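Local structure of putative mandelate racemase (Salmonella typhimurium, 2O56) at residues Val28-Asn33 and Gly42-Ala47; Lys60-Ile65 and Ala97-Ile102. The protein is of unknown function but belongs to the mandelate racemase branch of the enolase superfamily, binds magnesium and is probably a hydro-lyase. All coordinates share one frame; numbering follows the deposited sequence. Where two conformers were deposited one is given.

Contact 1: Val28-Asn33 and Gly42-Ala47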
loop_
_atom_site.group_PDB
_atom_site.type_symbol
_atom_site.label_atom_id
_atom_site.label_comp_id
_atom_site.label_asym_id
_atom_site.label_seq_id
_atom_site.Cartn_x
_atom_site.Cartn_y
_atom_site.Cartn_z
ATOM N N VAL A 28 20.825 20.480 -34.091
ATOM C CA VAL A 28 20.357 21.857 -33.952
ATOM C C VAL A 28 21.070 22.495 -32.769
ATOM O O VAL A 28 21.131 21.925 -31.683
ATOM C CB VAL A 28 18.828 21.898 -33.755
ATOM C CG1 VAL A 28 18.373 23.244 -33.227
ATOM C CG2 VAL A 28 18.126 21.575 -35.064
ATOM N N VAL A 29 21.617 23.684 -32.993
ATOM C CA VAL A 29 22.468 24.337 -32.025
ATOM C C VAL A 29 21.876 25.679 -31.593
ATOM O O VAL A 29 21.316 26.424 -32.407
ATOM C CB VAL A 29 23.921 24.466 -32.580
ATOM C CG1 VAL A 29 24.710 25.506 -31.829
ATOM C CG2 VAL A 29 24.617 23.098 -32.538
ATOM N N VAL A 30 21.962 25.966 -30.301
ATOM C CA VAL A 30 21.548 27.269 -29.777
ATOM C C VAL A 30 22.840 27.978 -29.417
ATOM O O VAL A 30 23.670 27.414 -28.711
ATOM C CB VAL A 30 20.706 27.119 -28.502
ATOM C CG1 VAL A 30 20.325 28.474 -27.954
ATOM C CG2 VAL A 30 19.455 26.304 -28.775
ATOM N N LYS A 31 23.020 29.186 -29.946
ATOM C CA LYS A 31 24.194 29.999 -29.689
ATOM C C LYS A 31 23.701 31.287 -29.056
ATOM O O LYS A 31 22.960 32.042 -29.671
ATOM C CB LYS A 31 24.914 30.326 -31.001
ATOM C CG LYS A 31 26.222 31.098 -30.819
ATOM C CD LYS A 31 26.910 31.289 -32.173
ATOM C CE LYS A 31 27.966 32.378 -32.122
ATOM N NZ LYS A 31 27.353 33.700 -32.273
ATOM N N ILE A 32 24.103 31.517 -27.817
ATOM C CA ILE A 32 23.546 32.583 -27.034
ATOM C C ILE A 32 24.625 33.662 -26.974
ATOM O O ILE A 32 25.801 33.363 -26.680
ATOM C CB ILE A 32 23.203 32.101 -25.621
ATOM C CG1 ILE A 32 22.074 31.068 -25.680
ATOM C CG2 ILE A 32 22.766 33.265 -24.748
ATOM C CD1 ILE A 32 21.463 30.757 -24.331
ATOM N N ASN A 33 24.245 34.902 -27.274
ATOM C CA ASN A 33 25.238 35.970 -27.450
ATOM C C ASN A 33 25.057 37.038 -26.405
ATOM O O ASN A 33 23.929 37.385 -26.062
ATOM C CB ASN A 33 25.145 36.571 -28.867
ATOM C CG ASN A 33 25.295 35.524 -29.949
ATOM O OD1 ASN A 33 26.300 34.823 -29.999
ATOM N ND2 ASN A 33 24.285 35.393 -30.804
ATOM N N GLY A 42 24.990 25.372 -27.228
ATOM C CA GLY A 42 24.206 24.245 -26.732
ATOM C C GLY A 42 23.622 23.467 -27.891
ATOM O O GLY A 42 23.642 23.920 -29.032
ATOM N N GLU A 43 23.112 22.280 -27.602
ATOM C CA GLU A 43 22.539 21.452 -28.624
ATOM C C GLU A 43 21.122 21.007 -28.219
ATOM O O GLU A 43 20.868 20.716 -27.052
ATOM C CB GLU A 43 23.454 20.254 -28.871
ATOM C CG GLU A 43 22.964 19.368 -29.957
ATOM C CD GLU A 43 24.007 18.443 -30.462
ATOM O OE1 GLU A 43 25.193 18.714 -30.202
ATOM O OE2 GLU A 43 23.635 17.438 -31.112
ATOM N N VAL A 44 20.205 21.006 -29.183
ATOM C CA VAL A 44 18.823 20.563 -28.968
ATOM C C VAL A 44 18.768 19.119 -29.440
ATOM O O VAL A 44 18.922 18.859 -30.634
ATOM C CB VAL A 44 17.828 21.397 -29.815
ATOM C CG1 VAL A 44 16.396 20.856 -29.695
ATOM C CG2 VAL A 44 17.897 22.885 -29.437
ATOM N N GLY A 45 18.564 18.183 -28.515
ATOM C CA GLY A 45 18.764 16.757 -28.814
ATOM C C GLY A 45 17.576 16.052 -29.450
ATOM O O GLY A 45 16.969 15.162 -28.840
ATOM N N LEU A 46 17.256 16.457 -30.680
ATOM C CA LEU A 46 16.173 15.868 -31.459
ATOM C C LEU A 46 16.665 15.536 -32.879
ATOM O O LEU A 46 15.910 15.642 -33.847
ATOM C CB LEU A 46 14.980 16.853 -31.522
ATOM C CG LEU A 46 14.235 17.182 -30.215
ATOM C CD1 LEU A 46 13.232 18.319 -30.416
ATOM C CD2 LEU A 46 13.513 15.926 -29.674
ATOM N N ALA A 47 17.929 15.144 -33.008
ATOM C CA ALA A 47 18.566 15.035 -34.341
ATOM C C ALA A 47 18.000 13.897 -35.204
ATOM O O ALA A 47 18.120 13.912 -36.432
ATOM C CB ALA A 47 20.085 14.924 -34.204
HETATM O O HOH W 1 21.117 17.897 -32.111
#
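V28-V30 and G42-V44 pair as antiparallel neighbours in the hairpin of strands 28-34 and 39-44, at one edge of the four-stranded sheet of the N-terminal domain. The backbones of V30 and G42 bond in both directions: G42 N reaches V30 O at 2.8 Å and V30 N meets G42 O at 2.9 Å. Two residues on, V44 N gives V28 O an almost straight bond (2.8 Å, 174°). A water stands between V28 N and V44 O, accepting from the amide at 3.3 Å and donating to the carbonyl; it also donates to E43 OE2 at 2.7 Å. V28, V30 and V44 share one face of the sheet. V44 CG2, anti to its own carbonyl carbon, touches both V28 CG1 and V30 CG2, each at 3.8 Å; the V28 and V44 side chains lie side by side, while V30 crosses V44 at a slant. V29 and E43 form the non-hydrogen-bonded pair between, on the other face, and V29 CG1 packs against G42 O (3.4 Å). The carboxylate of E43 accepts from the backbone N atoms of G327 and S330, where helix 328-340 of the barrel begins. This is a beta hairpin of the enolase-superfamily capping domain, tied through E43 to the barrel.

Contact 2: Lys60-Ile65 and Ala97-Ile102; sequences KDLSAI and AAMSGI
L62 reaches from helix 52-66 towards A98, M99 and I102 on helix 93-114 and carries most of this apolar contact. Its CB already meets the partner helix, with I102 CD1 lying 3.5 Å away. The first torsion sets CG anti to the carbonyl carbon (chi1 -70°), and the second turns CD1 anti to CA (chi2 169°), sending that methyl outward against the backbone of the partner helix. There L62 CD1 sits 3.8 Å from A98 CB, 3.7 Å from M99 N and 4.0 Å from M99 CG. The methyl thus touches A98 CB on one hand and M99 CG on the other. I102 points its CD1 almost straight at L62 CB, and the same methyl comes within 4.0 Å of S63 OG. That hydroxyl is engaged in its own helix, hydrogen-bonded to A59 O, and meets the isoleucine methyl through packing alone. The segment axes approach to 9.7 Å and make an angle of 51° between their N-to-C directions. M81 of helix 74-83 touches L62, M99 and I102, bringing a third helix to the contact. S63 also packs on V9 and I11 of strand 6-13 and on V398 of strand 395-398, while L62 and I65 touch V50 of the second subunit.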
loop_
_atom_site.group_PDB
_atom_site.type_symbol
_atom_site.label_atom_id
_atom_site.label_comp_id
_atom_site.label_asym_id
_atom_site.label_seq_id
_atom_site.Cartn_x
_atom_site.Cartn_y
_atom_site.Cartn_z
ATOM N N LYS A 60 13.463 28.964 -30.554
ATOM C CA LYS A 60 13.101 30.336 -30.968
ATOM C C LYS A 60 12.144 31.000 -29.997
ATOM O O LYS A 60 12.384 32.116 -29.549
ATOM C CB LYS A 60 12.486 30.306 -32.386
ATOM C CG LYS A 60 12.327 31.635 -33.069
ATOM C CD LYS A 60 11.447 31.510 -34.298
ATOM C CE LYS A 60 10.085 32.132 -34.088
ATOM N NZ LYS A 60 9.150 31.697 -35.161
ATOM N N ASP A 61 11.046 30.330 -29.672
ATOM C CA ASP A 61 10.052 30.906 -28.743
ATOM C C ASP A 61 10.590 31.133 -27.329
ATOM O O ASP A 61 10.308 32.175 -26.711
ATOM C CB ASP A 61 8.786 30.049 -28.687
ATOM C CG ASP A 61 7.912 30.202 -29.923
ATOM O OD1 ASP A 61 8.133 31.142 -30.743
ATOM O OD2 ASP A 61 6.999 29.364 -30.070
ATOM N N LEU A 62 11.342 30.155 -26.816
ATOM C CA LEU A 62 12.025 30.283 -25.513
ATOM C C LEU A 62 13.072 31.413 -25.501
ATOM O O LEU A 62 13.165 32.182 -24.543
ATOM C CB LEU A 62 12.629 28.932 -25.067
ATOM C CG LEU A 62 11.621 27.846 -24.651
ATOM C CD1 LEU A 62 12.239 26.458 -24.474
ATOM C CD2 LEU A 62 10.904 28.252 -23.400
ATOM N N SER A 63 13.818 31.548 -26.594
ATOM C CA SER A 63 14.819 32.607 -26.713
ATOM C C SER A 63 14.251 34.004 -26.514
ATOM O O SER A 63 14.884 34.830 -25.857
ATOM C CB SER A 63 15.561 32.497 -28.032
ATOM O OG SER A 63 16.280 31.268 -28.068
ATOM N N ALA A 64 13.045 34.246 -27.036
ATOM C CA ALA A 64 12.343 35.516 -26.842
ATOM C C ALA A 64 12.231 35.925 -25.394
ATOM O O ALA A 64 12.248 37.113 -25.092
ATOM C CB ALA A 64 10.961 35.485 -27.483
ATOM N N ILE A 65 12.116 34.959 -24.487
ATOM C CA ILE A 65 11.841 35.290 -23.090
ATOM C C ILE A 65 13.090 35.514 -22.242
ATOM O O ILE A 65 12.992 36.030 -21.126
ATOM C CB ILE A 65 10.809 34.340 -22.400
ATOM C CG1 ILE A 65 11.429 33.003 -22.033
ATOM C CG2 ILE A 65 9.584 34.136 -23.286
ATOM C CD1 ILE A 65 10.670 32.274 -20.926
ATOM N N ALA A 97 13.799 19.520 -24.755
ATOM C CA ALA A 97 14.995 19.563 -25.615
ATOM C C ALA A 97 15.392 20.985 -26.007
ATOM O O ALA A 97 16.582 21.321 -26.085
ATOM C CB ALA A 97 14.816 18.675 -26.854
ATOM N N ALA A 98 14.405 21.838 -26.220
ATOM C CA ALA A 98 14.693 23.259 -26.440
ATOM C C ALA A 98 15.218 23.990 -25.213
ATOM O O ALA A 98 16.144 24.782 -25.338
ATOM C CB ALA A 98 13.495 23.976 -27.028
ATOM N N MET A 99 14.635 23.722 -24.040
ATOM C CA MET A 99 15.163 24.200 -22.758
ATOM C C MET A 99 16.606 23.789 -22.572
ATOM O O MET A 99 17.415 24.557 -22.072
ATOM C CB MET A 99 14.364 23.613 -21.589
ATOM C CG MET A 99 13.085 24.341 -21.244
ATOM S SD MET A 99 12.193 23.401 -19.991
ATOM C CE MET A 99 12.883 24.114 -18.494
ATOM N N SER A 100 16.898 22.539 -22.944
ATOM C CA SER A 100 18.202 21.933 -22.728
ATOM C C SER A 100 19.275 22.630 -23.551
ATOM O O SER A 100 20.340 22.942 -23.028
ATOM C CB SER A 100 18.161 20.445 -23.111
ATOM O OG SER A 100 17.133 19.763 -22.402
ATOM N N GLY A 101 18.984 22.874 -24.832
ATOM C CA GLY A 101 19.894 23.586 -25.710
ATOM C C GLY A 101 20.296 24.920 -25.137
ATOM O O GLY A 101 21.476 25.248 -25.090
ATOM N N ILE A 102 19.298 25.678 -24.692
ATOM C CA ILE A 102 19.497 26.984 -24.067
ATOM C C ILE A 102 20.317 26.879 -22.799
ATOM O O ILE A 102 21.269 27.641 -22.604
ATOM C CB ILE A 102 18.150 27.649 -23.791
ATOM C CG1 ILE A 102 17.551 28.124 -25.126
ATOM C CG2 ILE A 102 18.283 28.828 -22.834
ATOM C CD1 ILE A 102 16.152 28.601 -25.029
#

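Contacts 1 and 2 have centres about 9 Å apart and belong to the same N-terminal domain, the hairpin coming first in the chain and helix 52-66 following directly after it. Helix 93-114 joins them: V44 CG1 packs on A97 O at 3.6 Å, I32 CD1 on I102 O at 3.6 Å, L46 CG on A97 CB at 3.7 Å, and V30 CB on G101 O at 4.0 Å. The helix therefore presents A97, G101 and I102 to the hairpin, while A98, M99 and I102 receive helix 52-66. Both contacts also border the second subunit. Neither reaches the magnesium site, which E221, E247 and E273 form in the barrel domain.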